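Local coordinates for protein beta-glucuronidase (Dictyoglomus thermophilum, PDB 6XXW) that probably hydrolyses beta-glucuronides, as a family 2 glycoside hydrolase built around a TIM barrel with accompanying beta-rich domains, at residues 481-486 with 535-540; 290-295 with 407-412. One frame throughout, in Å; residues are numbered along the deposited sequence.

Interaction 1 of 2, residues 481-486 with 535-540; sequences VIEYQL and VGVLDR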
ATOM      1  N   VAL A 481     -15.059 -24.505  -6.092  1.00 21.56           N
ATOM      2  CA  VAL A 481     -16.502 -24.759  -6.186  1.00 22.33           C
ATOM      3  C   VAL A 481     -17.197 -24.001  -7.309  1.00 26.08           C
ATOM      4  O   VAL A 481     -18.361 -24.299  -7.612  1.00 23.56           O
ATOM      5  CB  VAL A 481     -17.231 -24.397  -4.881  1.00 22.75           C
ATOM      6  CG1 VAL A 481     -16.672 -25.177  -3.717  1.00 25.07           C
ATOM      7  CG2 VAL A 481     -17.176 -22.879  -4.635  1.00 23.07           C
ATOM      8  N   ILE A 482     -16.522 -23.044  -7.946  1.00 20.89           N
ATOM      9  CA  ILE A 482     -17.213 -22.073  -8.804  1.00 22.86           C
ATOM     10  C   ILE A 482     -17.910 -22.765  -9.973  1.00 22.61           C
ATOM     11  O   ILE A 482     -19.109 -22.561 -10.214  1.00 22.99           O
ATOM     12  CB  ILE A 482     -16.220 -21.002  -9.292  1.00 22.13           C
ATOM     13  CG1 ILE A 482     -15.895 -20.032  -8.149  1.00 19.97           C
ATOM     14  CG2 ILE A 482     -16.749 -20.270 -10.549  1.00 20.78           C
ATOM     15  CD1 ILE A 482     -14.840 -19.008  -8.496  1.00 20.85           C
ATOM     16  N   GLU A 483     -17.165 -23.569 -10.737  1.00 23.12           N
ATOM     17  CA  GLU A 483     -17.725 -24.164 -11.948  1.00 26.08           C
ATOM     18  C   GLU A 483     -18.914 -25.071 -11.636  1.00 31.55           C
ATOM     19  O   GLU A 483     -19.944 -25.015 -12.321  1.00 31.71           O
ATOM     20  CB  GLU A 483     -16.637 -24.934 -12.691  1.00 28.98           C
ATOM     21  CG  GLU A 483     -15.604 -24.028 -13.369  1.00 31.66           C
ATOM     22  CD  GLU A 483     -14.445 -23.652 -12.454  1.00 36.06           C
ATOM     23  OE1 GLU A 483     -14.433 -24.067 -11.264  1.00 35.10           O
ATOM     24  OE2 GLU A 483     -13.539 -22.942 -12.935  1.00 37.98           O
ATOM     25  N   TYR A 484     -18.779 -25.913 -10.608  1.00 23.83           N
ATOM     26  CA  TYR A 484     -19.867 -26.777 -10.155  1.00 26.33           C
ATOM     27  C   TYR A 484     -21.109 -25.966  -9.806  1.00 28.73           C
ATOM     28  O   TYR A 484     -22.204 -26.227 -10.315  1.00 27.39           O
ATOM     29  CB  TYR A 484     -19.388 -27.578  -8.940  1.00 31.65           C
ATOM     30  CG  TYR A 484     -20.315 -28.665  -8.421  1.00 35.43           C
ATOM     31  CD1 TYR A 484     -20.199 -29.979  -8.873  1.00 41.85           C
ATOM     32  CD2 TYR A 484     -21.271 -28.392  -7.447  1.00 34.75           C
ATOM     33  CE1 TYR A 484     -21.032 -30.989  -8.386  1.00 48.56           C
ATOM     34  CE2 TYR A 484     -22.114 -29.395  -6.955  1.00 40.33           C
ATOM     35  CZ  TYR A 484     -21.985 -30.692  -7.427  1.00 48.48           C
ATOM     36  OH  TYR A 484     -22.807 -31.697  -6.946  1.00 44.93           O
ATOM     37  N   GLN A 485     -20.951 -24.960  -8.947  1.00 20.53           N
ATOM     38  CA  GLN A 485     -22.119 -24.262  -8.420  1.00 21.76           C
ATOM     39  C   GLN A 485     -22.733 -23.316  -9.446  1.00 22.18           C
ATOM     40  O   GLN A 485     -23.962 -23.241  -9.577  1.00 23.03           O
ATOM     41  CB  GLN A 485     -21.732 -23.504  -7.152  1.00 23.40           C
ATOM     42  CG  GLN A 485     -21.170 -24.395  -6.056  1.00 22.78           C
ATOM     43  CD  GLN A 485     -20.778 -23.618  -4.817  1.00 22.86           C
ATOM     44  OE1 GLN A 485     -20.458 -22.435  -4.895  1.00 22.14           O
ATOM     45  NE2 GLN A 485     -20.799 -24.282  -3.661  1.00 22.63           N
ATOM     46  N   LEU A 486     -21.901 -22.592 -10.191  1.00 19.06           N
ATOM     47  CA  LEU A 486     -22.439 -21.559 -11.065  1.00 21.68           C
ATOM     48  C   LEU A 486     -23.155 -22.168 -12.258  1.00 24.07           C
ATOM     49  O   LEU A 486     -24.228 -21.691 -12.647  1.00 21.55           O
ATOM     50  CB  LEU A 486     -21.328 -20.616 -11.525  1.00 16.35           C
ATOM     51  CG  LEU A 486     -21.830 -19.460 -12.401  1.00 18.40           C
ATOM     52  CD1 LEU A 486     -22.815 -18.584 -11.637  1.00 21.36           C
ATOM     53  CD2 LEU A 486     -20.645 -18.636 -12.941  1.00 16.09           C
ATOM     54  N   VAL A 535     -16.464 -16.360 -15.802  1.00 17.72           N
ATOM     55  CA  VAL A 535     -16.784 -16.127 -17.213  1.00 19.72           C
ATOM     56  C   VAL A 535     -16.484 -17.340 -18.088  1.00 21.85           C
ATOM     57  O   VAL A 535     -17.116 -17.505 -19.143  1.00 20.33           O
ATOM     58  CB  VAL A 535     -16.092 -14.863 -17.754  1.00 17.60           C
ATOM     59  CG1 VAL A 535     -16.544 -13.643 -16.944  1.00 16.91           C
ATOM     60  CG2 VAL A 535     -14.555 -15.017 -17.776  1.00 21.73           C
ATOM     61  N   GLY A 536     -15.569 -18.221 -17.665  1.00 21.88           N
ATOM     62  CA  GLY A 536     -15.401 -19.483 -18.366  1.00 22.82           C
ATOM     63  C   GLY A 536     -16.662 -20.323 -18.353  1.00 21.58           C
ATOM     64  O   GLY A 536     -16.955 -21.030 -19.323  1.00 26.44           O
ATOM     65  N   VAL A 537     -17.425 -20.260 -17.258  1.00 21.52           N
ATOM     66  CA  VAL A 537     -18.715 -20.939 -17.201  1.00 20.97           C
ATOM     67  C   VAL A 537     -19.701 -20.292 -18.170  1.00 23.03           C
ATOM     68  O   VAL A 537     -20.379 -20.979 -18.943  1.00 21.27           O
ATOM     69  CB  VAL A 537     -19.260 -20.933 -15.763  1.00 20.33           C
ATOM     70  CG1 VAL A 537     -20.702 -21.411 -15.747  1.00 20.47           C
ATOM     71  CG2 VAL A 537     -18.402 -21.785 -14.853  1.00 20.76           C
ATOM     72  N   LEU A 538     -19.791 -18.957 -18.148  1.00 19.72           N
ATOM     73  CA  LEU A 538     -20.760 -18.259 -18.993  1.00 19.92           C
ATOM     74  C   LEU A 538     -20.553 -18.578 -20.466  1.00 21.88           C
ATOM     75  O   LEU A 538     -21.520 -18.660 -21.237  1.00 22.50           O
ATOM     76  CB  LEU A 538     -20.663 -16.747 -18.774  1.00 19.84           C
ATOM     77  CG  LEU A 538     -20.766 -16.232 -17.342  1.00 19.41           C
ATOM     78  CD1 LEU A 538     -20.757 -14.700 -17.359  1.00 19.58           C
ATOM     79  CD2 LEU A 538     -22.028 -16.763 -16.663  1.00 16.15           C
ATOM     80  N   ASP A 539     -19.295 -18.762 -20.881  1.00 19.30           N
ATOM     81  CA  ASP A 539     -19.026 -19.000 -22.292  1.00 22.21           C
ATOM     82  C   ASP A 539     -19.623 -20.316 -22.771  1.00 26.00           C
ATOM     83  O   ASP A 539     -19.817 -20.492 -23.977  1.00 25.45           O
ATOM     84  CB  ASP A 539     -17.522 -18.986 -22.555  1.00 23.08           C
ATOM     85  CG  ASP A 539     -16.931 -17.597 -22.463  1.00 26.13           C
ATOM     86  OD1 ASP A 539     -17.684 -16.608 -22.575  1.00 24.61           O
ATOM     87  OD2 ASP A 539     -15.709 -17.496 -22.272  1.00 28.57           O
ATOM     88  N   ARG A 540     -19.922 -21.234 -21.861  1.00 21.58           N
ATOM     89  CA  ARG A 540     -20.468 -22.530 -22.235  1.00 27.15           C
ATOM     90  C   ARG A 540     -21.990 -22.549 -22.252  1.00 26.39           C
ATOM     91  O   ARG A 540     -22.581 -23.589 -22.569  1.00 25.31           O
ATOM     92  CB  ARG A 540     -19.937 -23.600 -21.281  1.00 25.31           C
ATOM     93  CG  ARG A 540     -18.425 -23.684 -21.359  1.00 31.26           C
ATOM     94  CD  ARG A 540     -17.879 -24.898 -20.649  1.00 41.28           C
ATOM     95  NE  ARG A 540     -17.747 -24.668 -19.218  1.00 36.89           N
ATOM     96  CZ  ARG A 540     -18.553 -25.203 -18.310  1.00 42.00           C
ATOM     97  NH1 ARG A 540     -19.547 -25.993 -18.704  1.00 36.97           N
ATOM     98  NH2 ARG A 540     -18.367 -24.952 -17.017  1.00 35.14           N
TER
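Two neighbouring helices on the outer wall of the TIM barrel meet here: the first turn of helix 482-497, carrying Glu483 and Leu486, rests on Val537 and Leu538 in the last turn of helix 524-538. The assignment follows from topology, since these helices precede and follow strand 501-505 in the barrel. The CA atoms of Glu483 and Val537 are 6.2 Å apart, close enough for Val537 to reach the backbone of the other helix. Its CB bond points toward 481-486, and its two methyls divide the work. CG2 lies 3.8 Å from Glu483 CA and 3.9 Å from Glu483 CG, so the glutamate contributes its aliphatic stem. Val537 CG1 faces Leu486 and stands 4.0 Å from Leu486 CG. On the leucine, CG lies anti to the backbone N (chi1 -177°), which carries the branch across to the valine; Leu486 CD2 comes within 3.9 Å of Val537 CB. Glu483 and Leu486, three residues apart and so about one helical turn from each other, both lie against the single valine. The polar end of Glu483 serves the same helix pair, because a bend at chi2 (88°) turns the carboxylate aside and OE1 forms a salt bridge with Arg533. Arg540, just beyond helix 524-538, forms a salt bridge with Glu487 of helix 482-497. Deeper toward the barrel, Leu538 packs on strand 544-550 and on Leu490, and its CD2 methyl approaches Leu486 CD2 at 4.4 Å.

Interaction 2 of 2, residues 290-295 with 407-412; sequences KQFLIN and SVIMWS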
ATOM      1  N   LYS A 290     -33.932 -16.477 -26.206  1.00 24.60           N
ATOM      2  CA  LYS A 290     -32.815 -16.233 -25.305  1.00 25.35           C
ATOM      3  C   LYS A 290     -31.874 -15.164 -25.840  1.00 24.61           C
ATOM      4  O   LYS A 290     -30.697 -15.125 -25.463  1.00 23.67           O
ATOM      5  CB  LYS A 290     -32.053 -17.526 -25.027  1.00 30.83           C
ATOM      6  CG  LYS A 290     -31.757 -18.356 -26.249  1.00 33.53           C
ATOM      7  CD  LYS A 290     -31.267 -19.736 -25.837  1.00 30.82           C
ATOM      8  CE  LYS A 290     -30.915 -20.587 -27.047  1.00 45.98           C
ATOM      9  NZ  LYS A 290     -29.839 -19.961 -27.877  1.00 48.69           N
ATOM     10  N   GLN A 291     -32.368 -14.300 -26.717  1.00 23.70           N
ATOM     11  CA  GLN A 291     -31.560 -13.259 -27.322  1.00 22.24           C
ATOM     12  C   GLN A 291     -32.030 -11.881 -26.874  1.00 24.66           C
ATOM     13  O   GLN A 291     -33.231 -11.635 -26.745  1.00 23.11           O
ATOM     14  CB  GLN A 291     -31.609 -13.365 -28.849  1.00 24.36           C
ATOM     15  CG  GLN A 291     -31.047 -14.679 -29.378  1.00 29.33           C
ATOM     16  CD  GLN A 291     -30.707 -14.617 -30.855  1.00 34.91           C
ATOM     17  OE1 GLN A 291     -29.586 -14.921 -31.256  1.00 40.68           O
ATOM     18  NE2 GLN A 291     -31.680 -14.226 -31.671  1.00 30.06           N
ATOM     19  N   PHE A 292     -31.064 -10.985 -26.641  1.00 21.42           N
ATOM     20  CA  PHE A 292     -31.307  -9.566 -26.413  1.00 18.83           C
ATOM     21  C   PHE A 292     -30.888  -8.840 -27.688  1.00 27.08           C
ATOM     22  O   PHE A 292     -29.693  -8.758 -27.990  1.00 21.33           O
ATOM     23  CB  PHE A 292     -30.511  -9.064 -25.206  1.00 17.78           C
ATOM     24  CG  PHE A 292     -30.922  -7.706 -24.735  1.00 19.64           C
ATOM     25  CD1 PHE A 292     -30.469  -6.562 -25.385  1.00 21.92           C
ATOM     26  CD2 PHE A 292     -31.778  -7.566 -23.650  1.00 17.37           C
ATOM     27  CE1 PHE A 292     -30.859  -5.295 -24.953  1.00 20.70           C
ATOM     28  CE2 PHE A 292     -32.170  -6.297 -23.215  1.00 17.07           C
ATOM     29  CZ  PHE A 292     -31.706  -5.167 -23.871  1.00 17.42           C
ATOM     30  N   LEU A 293     -31.860  -8.324 -28.443  1.00 20.79           N
ATOM     31  CA  LEU A 293     -31.584  -7.753 -29.759  1.00 22.64           C
ATOM     32  C   LEU A 293     -31.535  -6.232 -29.703  1.00 27.46           C
ATOM     33  O   LEU A 293     -32.476  -5.585 -29.225  1.00 30.35           O
ATOM     34  CB  LEU A 293     -32.637  -8.187 -30.786  1.00 24.53           C
ATOM     35  CG  LEU A 293     -32.806  -9.694 -30.975  1.00 27.62           C
ATOM     36  CD1 LEU A 293     -34.063  -9.980 -31.805  1.00 34.40           C
ATOM     37  CD2 LEU A 293     -31.576 -10.277 -31.635  1.00 24.86           C
ATOM     38  N   ILE A 294     -30.447  -5.668 -30.212  1.00 23.77           N
ATOM     39  CA  ILE A 294     -30.342  -4.242 -30.491  1.00 19.23           C
ATOM     40  C   ILE A 294     -30.174  -4.115 -31.990  1.00 21.43           C
ATOM     41  O   ILE A 294     -29.260  -4.726 -32.564  1.00 22.64           O
ATOM     42  CB  ILE A 294     -29.169  -3.591 -29.743  1.00 22.16           C
ATOM     43  CG1 ILE A 294     -29.413  -3.672 -28.227  1.00 23.00           C
ATOM     44  CG2 ILE A 294     -28.952  -2.150 -30.250  1.00 24.48           C
ATOM     45  CD1 ILE A 294     -28.299  -3.073 -27.367  1.00 22.15           C
ATOM     46  N   ASN A 295     -31.077  -3.361 -32.626  1.00 22.06           N
ATOM     47  CA  ASN A 295     -31.092  -3.228 -34.082  1.00 24.07           C
ATOM     48  C   ASN A 295     -31.119  -4.604 -34.745  1.00 25.30           C
ATOM     49  O   ASN A 295     -30.420  -4.866 -35.731  1.00 23.87           O
ATOM     50  CB  ASN A 295     -29.902  -2.391 -34.555  1.00 23.75           C
ATOM     51  CG  ASN A 295     -29.947  -0.983 -34.005  1.00 25.08           C
ATOM     52  OD1 ASN A 295     -31.036  -0.443 -33.776  1.00 26.82           O
ATOM     53  ND2 ASN A 295     -28.779  -0.378 -33.787  1.00 20.41           N
ATOM     54  N   SER A 407     -29.196   5.553 -25.063  1.00 15.73           N
ATOM     55  CA  SER A 407     -28.312   4.697 -24.277  1.00 14.02           C
ATOM     56  C   SER A 407     -29.077   3.833 -23.279  1.00 15.76           C
ATOM     57  O   SER A 407     -28.628   2.721 -22.968  1.00 16.89           O
ATOM     58  CB  SER A 407     -27.269   5.551 -23.545  1.00 19.28           C
ATOM     59  OG  SER A 407     -27.883   6.418 -22.587  1.00 19.58           O
ATOM     60  N   VAL A 408     -30.211   4.311 -22.753  1.00 18.57           N
ATOM     61  CA  VAL A 408     -31.008   3.472 -21.860  1.00 15.77           C
ATOM     62  C   VAL A 408     -31.709   2.401 -22.689  1.00 17.19           C
ATOM     63  O   VAL A 408     -32.536   2.705 -23.561  1.00 16.30           O
ATOM     64  CB  VAL A 408     -32.035   4.297 -21.068  1.00 16.67           C
ATOM     65  CG1 VAL A 408     -32.876   3.353 -20.168  1.00 15.89           C
ATOM     66  CG2 VAL A 408     -31.383   5.390 -20.246  1.00 15.23           C
ATOM     67  N   ILE A 409     -31.412   1.134 -22.398  1.00 15.88           N
ATOM     68  CA  ILE A 409     -31.968   0.035 -23.175  1.00 17.01           C
ATOM     69  C   ILE A 409     -32.754  -0.947 -22.332  1.00 19.95           C
ATOM     70  O   ILE A 409     -33.223  -1.946 -22.862  1.00 19.75           O
ATOM     71  CB  ILE A 409     -30.879  -0.704 -23.986  1.00 19.73           C
ATOM     72  CG1 ILE A 409     -29.616  -0.922 -23.155  1.00 17.98           C
ATOM     73  CG2 ILE A 409     -30.568   0.074 -25.273  1.00 19.18           C
ATOM     74  CD1 ILE A 409     -29.756  -1.866 -22.007  1.00 18.37           C
ATOM     75  N   MET A 410     -32.914  -0.694 -21.035  1.00 20.61           N
ATOM     76  CA  MET A 410     -33.623  -1.605 -20.139  1.00 18.34           C
ATOM     77  C   MET A 410     -33.829  -0.892 -18.816  1.00 15.21           C
ATOM     78  O   MET A 410     -32.964  -0.132 -18.371  1.00 17.92           O
ATOM     79  CB  MET A 410     -32.846  -2.914 -19.911  1.00 13.39           C
ATOM     80  CG  MET A 410     -33.570  -3.924 -19.019  1.00 18.35           C
ATOM     81  SD  MET A 410     -33.250  -5.662 -19.401  1.00 20.56           S
ATOM     82  CE  MET A 410     -31.461  -5.789 -19.117  1.00 15.81           C
ATOM     83  N   TRP A 411     -34.965  -1.166 -18.176  1.00 16.85           N
ATOM     84  CA  TRP A 411     -35.239  -0.677 -16.832  1.00 16.80           C
ATOM     85  C   TRP A 411     -35.091  -1.813 -15.826  1.00 17.79           C
ATOM     86  O   TRP A 411     -35.609  -2.919 -16.045  1.00 16.64           O
ATOM     87  CB  TRP A 411     -36.665  -0.105 -16.719  1.00 16.93           C
ATOM     88  CG  TRP A 411     -37.020   0.955 -17.740  1.00 17.30           C
ATOM     89  CD1 TRP A 411     -37.916   0.827 -18.763  1.00 19.80           C
ATOM     90  CD2 TRP A 411     -36.519   2.302 -17.808  1.00 18.23           C
ATOM     91  NE1 TRP A 411     -37.995   2.003 -19.474  1.00 17.04           N
ATOM     92  CE2 TRP A 411     -37.154   2.926 -18.908  1.00 21.62           C
ATOM     93  CE3 TRP A 411     -35.597   3.038 -17.054  1.00 17.20           C
ATOM     94  CZ2 TRP A 411     -36.879   4.249 -19.286  1.00 18.55           C
ATOM     95  CZ3 TRP A 411     -35.328   4.377 -17.430  1.00 16.94           C
ATOM     96  CH2 TRP A 411     -35.973   4.957 -18.531  1.00 17.04           C
ATOM     97  N   SER A 412     -34.426  -1.530 -14.703  1.00 13.51           N
ATOM     98  CA  SER A 412     -34.344  -2.467 -13.582  1.00 15.82           C
ATOM     99  C   SER A 412     -35.213  -1.945 -12.447  1.00 15.66           C
ATOM    100  O   SER A 412     -35.039  -0.807 -12.007  1.00 18.44           O
ATOM    101  CB  SER A 412     -32.907  -2.656 -13.100  1.00 19.59           C
ATOM    102  OG  SER A 412     -32.900  -3.481 -11.940  1.00 17.31           O
TER
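In the TIM barrel domain, the Phe292 ring turns its edge to Ile409 O and is approached obliquely by Met410 SD, near the start of strand 408-415. Phe292 belongs to strand 291-294, a short antiparallel strand beside the first barrel strand, 297-305. Because the contact falls on the opening residues of 408-415 and also involves Phe301, Ala358 and Pro443, it is consistent with the hairpin 285-294 closing the N-terminal end of the barrel; family 2 active sites lie at the other end. The two strand segments do not pair, their axes being 10.0 Å apart at closest approach, and side chains fill the interval. With CG anti to the backbone N (chi1 -168°), the phenyl extends across so that Phe292 CZ lies 3.7 Å from Ile409 O, in the ring plane, where the slightly positive ring hydrogens would suit a carbonyl oxygen. Met410 is placed differently. Its sulfur makes an oblique Met-aromatic contact, 73° off the ring normal, with Met410 SD 5.3 Å from the Phe292 ring centroid. The nearest ring atom to Met410 SD is Phe292 CE2, at 4.0 Å. Successive residues of a regular strand point to opposite sides, yet the CB bonds of both Ile409 and Met410 point toward 290-295, since the backbone at Ile409 departs from the extended form (psi 3°). Phe292 is further fixed by an edge-to-face stack with Phe301. Two residues along its own strand, Ile294 points the same way, and its CD1 reaches Ile409 CG2 at 4.4 Å.

How the interactions relate
Along the chain, interaction 2 comes first: the strand at 290-295 is followed by 111 residues, including the first three barrel strands, before 407-412 returns to meet it. Interaction 1 opens only later, at 481-486, and closes at 535-540 after 48 residues that contain strand 501-505. The two loops therefore stand in series, neither enclosing nor crossing the other. The centres of interaction 1 and interaction 2 are about 24 Å apart. The nearest atoms of interaction 1 and interaction 2 are about 10 Å apart, so the two do not touch. Interaction 2 ties the entry hairpin to the fourth barrel strand, whereas interaction 1 joins two successive helices of the outer layer near the end of the barrel.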